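Local coordinates for protein vestitone reductase (Medicago sativa, PDB 2P4H) that catalyses the stereospecific NADPH-dependent reduction of (3R)-vestitone, the penultimate step in the biosynthesis of the defence compound medicarpin in alfalfa, at residues 16-21 and 43-48; 181-186 and 235-240. All blocks are in the same frame, centred on the assembly; numbering follows the deposited sequence.

Contact 1: 16-21 and 43-48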
loop_
_atom_site.group_PDB
_atom_site.type_symbol
_atom_site.label_atom_id
_atom_site.label_comp_id
_atom_site.label_asym_id
_atom_site.label_seq_id
_atom_site.Cartn_x
_atom_site.Cartn_y
_atom_site.Cartn_z
ATOM N N TRP A 16 9.593 3.840 0.216
ATOM C CA TRP A 16 9.414 4.607 -1.010
ATOM C C TRP A 16 8.777 5.953 -0.685
ATOM O O TRP A 16 9.135 6.979 -1.266
ATOM C CB TRP A 16 8.550 3.857 -2.029
ATOM C CG TRP A 16 8.600 4.542 -3.356
ATOM C CD1 TRP A 16 7.726 5.476 -3.838
ATOM C CD2 TRP A 16 9.664 4.459 -4.310
ATOM N NE1 TRP A 16 8.188 5.985 -5.032
ATOM C CE2 TRP A 16 9.376 5.376 -5.342
ATOM C CE3 TRP A 16 10.840 3.698 -4.388
ATOM C CZ2 TRP A 16 10.223 5.555 -6.443
ATOM C CZ3 TRP A 16 11.682 3.877 -5.478
ATOM C CH2 TRP A 16 11.369 4.797 -6.491
ATOM N N ILE A 17 7.833 5.950 0.250
ATOM C CA ILE A 17 7.176 7.185 0.653
ATOM C C ILE A 17 8.181 8.136 1.313
ATOM O O ILE A 17 8.111 9.349 1.111
ATOM C CB ILE A 17 5.983 6.886 1.595
ATOM C CG1 ILE A 17 4.817 6.340 0.761
ATOM C CG2 ILE A 17 5.564 8.142 2.353
ATOM C CD1 ILE A 17 3.579 5.982 1.566
ATOM N N ILE A 18 9.120 7.596 2.089
ATOM C CA ILE A 18 10.132 8.441 2.722
ATOM C C ILE A 18 10.983 9.084 1.624
ATOM O O ILE A 18 11.274 10.280 1.666
ATOM C CB ILE A 18 11.035 7.621 3.673
ATOM C CG1 ILE A 18 10.235 7.228 4.920
ATOM C CG2 ILE A 18 12.280 8.424 4.050
ATOM C CD1 ILE A 18 10.994 6.378 5.905
ATOM N N LYS A 19 11.370 8.280 0.638
ATOM C CA LYS A 19 12.161 8.765 -0.490
ATOM C C LYS A 19 11.418 9.920 -1.166
ATOM O O LYS A 19 11.985 10.989 -1.415
ATOM C CB LYS A 19 12.372 7.620 -1.488
ATOM C CG LYS A 19 13.024 8.010 -2.800
ATOM C CD LYS A 19 13.153 6.790 -3.703
ATOM C CE LYS A 19 13.736 7.135 -5.067
ATOM N NZ LYS A 19 12.836 8.004 -5.869
ATOM N N SER A 20 10.139 9.697 -1.445
ATOM C CA SER A 20 9.285 10.683 -2.093
ATOM C C SER A 20 9.133 11.966 -1.281
ATOM O O SER A 20 9.225 13.070 -1.822
ATOM C CB SER A 20 7.906 10.070 -2.349
ATOM O OG SER A 20 6.986 11.036 -2.822
ATOM N N LEU A 21 8.888 11.824 0.015
ATOM C CA LEU A 21 8.726 12.990 0.877
ATOM C C LEU A 21 9.980 13.855 0.875
ATOM O O LEU A 21 9.899 15.080 0.782
ATOM C CB LEU A 21 8.400 12.547 2.305
ATOM C CG LEU A 21 6.961 12.082 2.542
ATOM C CD1 LEU A 21 6.856 11.381 3.889
ATOM C CD2 LEU A 21 6.023 13.286 2.482
ATOM N N SER A 43 20.810 1.776 6.043
ATOM C CA SER A 43 21.619 2.533 5.099
ATOM C C SER A 43 20.855 2.925 3.839
ATOM O O SER A 43 21.061 4.013 3.301
ATOM C CB SER A 43 22.870 1.736 4.718
ATOM O OG SER A 43 23.710 1.549 5.845
ATOM N N PHE A 44 19.967 2.053 3.369
ATOM C CA PHE A 44 19.208 2.360 2.164
ATOM C C PHE A 44 18.269 3.539 2.395
ATOM O O PHE A 44 17.750 4.122 1.446
ATOM C CB PHE A 44 18.442 1.123 1.672
ATOM C CG PHE A 44 17.308 0.702 2.561
ATOM C CD1 PHE A 44 16.016 1.159 2.323
ATOM C CD2 PHE A 44 17.526 -0.174 3.619
ATOM C CE1 PHE A 44 14.957 0.746 3.124
ATOM C CE2 PHE A 44 16.474 -0.592 4.427
ATOM C CZ PHE A 44 15.184 -0.132 4.178
ATOM N N LEU A 45 18.067 3.894 3.662
ATOM C CA LEU A 45 17.225 5.033 4.012
ATOM C C LEU A 45 18.094 6.256 4.294
ATOM O O LEU A 45 17.851 7.336 3.764
ATOM C CB LEU A 45 16.370 4.729 5.249
ATOM C CG LEU A 45 15.174 3.785 5.093
ATOM C CD1 LEU A 45 14.468 3.636 6.435
ATOM C CD2 LEU A 45 14.213 4.338 4.044
ATOM N N THR A 46 19.118 6.080 5.127
ATOM C CA THR A 46 20.003 7.185 5.479
ATOM C C THR A 46 20.837 7.685 4.304
ATOM O O THR A 46 21.369 8.796 4.344
ATOM C CB THR A 46 20.946 6.804 6.647
ATOM O OG1 THR A 46 21.711 5.646 6.298
ATOM C CG2 THR A 46 20.139 6.511 7.903
ATOM N N ASN A 47 20.944 6.871 3.258
ATOM C CA ASN A 47 21.702 7.260 2.075
ATOM C C ASN A 47 20.819 7.987 1.066
ATOM O O ASN A 47 21.311 8.518 0.071
ATOM C CB ASN A 47 22.342 6.037 1.411
ATOM C CG ASN A 47 23.513 5.487 2.207
ATOM O OD1 ASN A 47 24.407 6.232 2.607
ATOM N ND2 ASN A 47 23.516 4.179 2.433
ATOM N N LEU A 48 19.515 8.010 1.319
ATOM C CA LEU A 48 18.591 8.692 0.421
ATOM C C LEU A 48 18.902 10.183 0.427
ATOM O O LEU A 48 19.232 10.756 1.466
ATOM C CB LEU A 48 17.140 8.476 0.863
ATOM C CG LEU A 48 16.543 7.068 0.792
ATOM C CD1 LEU A 48 15.137 7.101 1.372
ATOM C CD2 LEU A 48 16.514 6.574 -0.650
#

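Contact 2: 181-186 and 235-240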
loop_
_atom_site.group_PDB
_atom_site.type_symbol
_atom_site.label_atom_id
_atom_site.label_comp_id
_atom_site.label_asym_id
_atom_site.label_seq_id
_atom_site.Cartn_x
_atom_site.Cartn_y
_atom_site.Cartn_z
ATOM N N ASP A 181 -8.887 14.100 11.069
ATOM C CA ASP A 181 -9.099 14.065 9.623
ATOM C C ASP A 181 -8.377 12.857 9.040
ATOM O O ASP A 181 -7.202 12.936 8.661
ATOM C CB ASP A 181 -8.575 15.341 8.963
ATOM C CG ASP A 181 -9.120 15.532 7.560
ATOM O OD1 ASP A 181 -9.498 14.526 6.924
ATOM O OD2 ASP A 181 -9.166 16.688 7.089
ATOM N N VAL A 182 -9.100 11.745 8.962
ATOM C CA VAL A 182 -8.557 10.493 8.465
ATOM C C VAL A 182 -8.925 10.167 7.030
ATOM O O VAL A 182 -10.063 10.350 6.603
ATOM C CB VAL A 182 -9.031 9.304 9.340
ATOM C CG1 VAL A 182 -8.614 7.975 8.708
ATOM C CG2 VAL A 182 -8.459 9.430 10.741
ATOM N N VAL A 183 -7.930 9.695 6.291
ATOM C CA VAL A 183 -8.125 9.239 4.926
ATOM C C VAL A 183 -7.534 7.838 4.904
ATOM O O VAL A 183 -6.492 7.589 5.517
ATOM C CB VAL A 183 -7.366 10.101 3.884
ATOM C CG1 VAL A 183 -7.185 9.316 2.586
ATOM C CG2 VAL A 183 -8.139 11.373 3.608
ATOM N N THR A 184 -8.217 6.916 4.238
ATOM C CA THR A 184 -7.694 5.567 4.101
ATOM C C THR A 184 -7.547 5.326 2.608
ATOM O O THR A 184 -8.392 5.748 1.813
ATOM C CB THR A 184 -8.621 4.490 4.721
ATOM O OG1 THR A 184 -9.883 4.480 4.043
ATOM C CG2 THR A 184 -8.831 4.759 6.199
ATOM N N LEU A 185 -6.453 4.683 2.223
ATOM C CA LEU A 185 -6.207 4.387 0.820
ATOM C C LEU A 185 -6.300 2.887 0.609
ATOM O O LEU A 185 -5.539 2.116 1.199
ATOM C CB LEU A 185 -4.824 4.892 0.398
ATOM C CG LEU A 185 -4.682 6.403 0.184
ATOM C CD1 LEU A 185 -3.212 6.780 0.098
ATOM C CD2 LEU A 185 -5.414 6.814 -1.088
ATOM N N ILE A 186 -7.253 2.475 -0.216
ATOM C CA ILE A 186 -7.448 1.060 -0.505
ATOM C C ILE A 186 -6.497 0.734 -1.653
ATOM O O ILE A 186 -6.735 1.104 -2.805
ATOM C CB ILE A 186 -8.912 0.799 -0.894
ATOM C CG1 ILE A 186 -9.839 1.312 0.221
ATOM C CG2 ILE A 186 -9.132 -0.692 -1.124
ATOM C CD1 ILE A 186 -11.316 1.371 -0.164
ATOM N N ILE A 235 0.813 12.557 -0.670
ATOM C CA ILE A 235 1.145 13.972 -0.613
ATOM C C ILE A 235 -0.037 14.829 -1.063
ATOM O O ILE A 235 -0.333 15.860 -0.460
ATOM C CB ILE A 235 2.395 14.268 -1.471
ATOM C CG1 ILE A 235 3.608 13.558 -0.860
ATOM C CG2 ILE A 235 2.641 15.772 -1.547
ATOM C CD1 ILE A 235 4.885 13.686 -1.676
ATOM N N TYR A 236 -0.728 14.391 -2.110
ATOM C CA TYR A 236 -1.882 15.127 -2.613
ATOM C C TYR A 236 -2.971 15.265 -1.547
ATOM O O TYR A 236 -3.496 16.357 -1.311
ATOM C CB TYR A 236 -2.472 14.427 -3.842
ATOM C CG TYR A 236 -3.643 15.175 -4.436
ATOM C CD1 TYR A 236 -3.441 16.229 -5.327
ATOM C CD2 TYR A 236 -4.949 14.872 -4.057
ATOM C CE1 TYR A 236 -4.511 16.965 -5.821
ATOM C CE2 TYR A 236 -6.030 15.605 -4.542
ATOM C CZ TYR A 236 -5.803 16.649 -5.425
ATOM O OH TYR A 236 -6.868 17.370 -5.912
ATOM N N LEU A 237 -3.311 14.157 -0.900
ATOM C CA LEU A 237 -4.352 14.170 0.120
ATOM C C LEU A 237 -3.934 14.924 1.379
ATOM O O LEU A 237 -4.782 15.393 2.139
ATOM C CB LEU A 237 -4.770 12.735 0.446
ATOM C CG LEU A 237 -5.450 12.054 -0.749
ATOM C CD1 LEU A 237 -5.600 10.563 -0.492
ATOM C CD2 LEU A 237 -6.805 12.704 -1.004
ATOM N N LEU A 238 -2.632 15.043 1.602
ATOM C CA LEU A 238 -2.135 15.784 2.753
ATOM C C LEU A 238 -2.224 17.286 2.470
ATOM O O LEU A 238 -2.569 18.071 3.353
ATOM C CB LEU A 238 -0.675 15.422 3.038
ATOM C CG LEU A 238 0.072 16.345 4.012
ATOM C CD1 LEU A 238 -0.523 16.226 5.406
ATOM C CD2 LEU A 238 1.547 15.979 4.029
ATOM N N GLU A 239 -1.920 17.669 1.232
ATOM C CA GLU A 239 -1.910 19.077 0.828
ATOM C C GLU A 239 -3.243 19.655 0.361
ATOM O O GLU A 239 -3.424 20.874 0.361
ATOM C CB GLU A 239 -0.868 19.293 -0.277
ATOM C CG GLU A 239 0.536 18.812 0.071
ATOM C CD GLU A 239 1.545 19.087 -1.036
ATOM O OE1 GLU A 239 1.148 19.103 -2.223
ATOM O OE2 GLU A 239 2.740 19.272 -0.723
ATOM N N ASN A 240 -4.168 18.795 -0.047
ATOM C CA ASN A 240 -5.472 19.245 -0.529
ATOM C C ASN A 240 -6.586 18.796 0.405
ATOM O O ASN A 240 -6.789 17.601 0.629
ATOM C CB ASN A 240 -5.699 18.716 -1.945
ATOM C CG ASN A 240 -4.697 19.278 -2.936
ATOM O OD1 ASN A 240 -4.900 20.353 -3.503
ATOM N ND2 ASN A 240 -3.596 18.563 -3.135
#

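Contact 1: 16-21 and 43-48
L48 and L45 reach across to I18 and K19, and the contact grades from a buried part to one nearer solvent, with L48 CD1 spanning both. In the buried part, the two branches of I18 go to different leucines. CG2, set anti to the backbone N by a chi1 of -72°, comes within 4.1 Å of L48 CD1, the two side chains crossing at about a right angle. The longer branch runs out extended, and I18 CD1 stops 4.2 Å from L45 CD2. Neighbouring strands close this part: L55 touches both I18 and L45, V28 and T30 lie against I18, and F57 lies against L45.

These elements belong to the first half of a Rossmann fold. Helix 12-23 begins within the glycine-rich GxGxxG segment of G9, G11 and G14, predicted to bind NADP(+), and I18 packs against residues of that segment. Residues 43-48 lie on the connection from strand 27-31 to strand 55-57, so a short helix and the turn after it pack onto the side of helix 12-23.

Toward solvent the same L48 CD1 sits 3.9 Å from K19 CA, and K19 CB is 4.0 Å from this methyl, so the leucine meets only the root of the lysine. Beyond CB the K19 chain leads away, its CD lying 3.7 Å above one face of the W16 ring, toward the rim. A bend at chi4 (-66°) then turns the amine, and NZ makes a salt bridge with E23 of the same helix. K19 and L48 are both partly exposed.

Contact 2: 181-186 and 235-240
Beside L237, the helix residue that meets V183 and L185 of the strand, the flat ring of Y236 carries the N240 amide over one face: ND2 stands 3.2 Å above the ring plane, offset toward the rim. At the ring's far edge the Y236 hydroxyl is hydrogen-bonded to the carbonyl of A297. N240 ND2 also donates to Y236 O over 2.9 Å, close to the plane of the amide and fairly straight (162° at the hydrogen). The same carbonyl also accepts N240 N, so two donors from one residue grip Y236 O where helix 227-239 ends.

Across the contact a single methyl does the work. L237 CD1 approaches V183 CG1 to 3.7 Å, the two side chains meeting at about a right angle. With CG1 anti to the backbone N (chi1 159°), V183 directs this methyl at the leucine. L237 CD1 also lies 3.8 Å from L185 CD2, where the approach is more slanting. I121 of strand 119-125 touches both L185 and L237; helix 227-239 packs on this face of the parallel Rossmann sheet, while helix 158-177 covers V182, T184 and I186 on the other. R119 ties the segments from outside, by a salt bridge to D181 and a hydrogen bond to the L237 carbonyl. Between the segments every contact is aliphatic and buried, so the hold comes from close fit and exclusion of water, with little directional preference.

From the N terminus, the chain runs through strand 3-7 into helix 12-23, and contact 1 closes a loop of 21 residues that includes strand 27-31. Contact 2 opens much later, at strand 182-187, and closes a longer loop of 48 residues that returns along helix 227-239. The two loops follow in series, neither nested nor crossed, and their centres lie about 20 Å apart. They meet where helix 12-23 runs beside helix 227-239: S20 OG is 3.6 Å from I235 CD1. Contact 1 thus lies against the end of the sheet at strand 55-57, contact 2 against its other half, near strand 245-248, and the helix pair connects them.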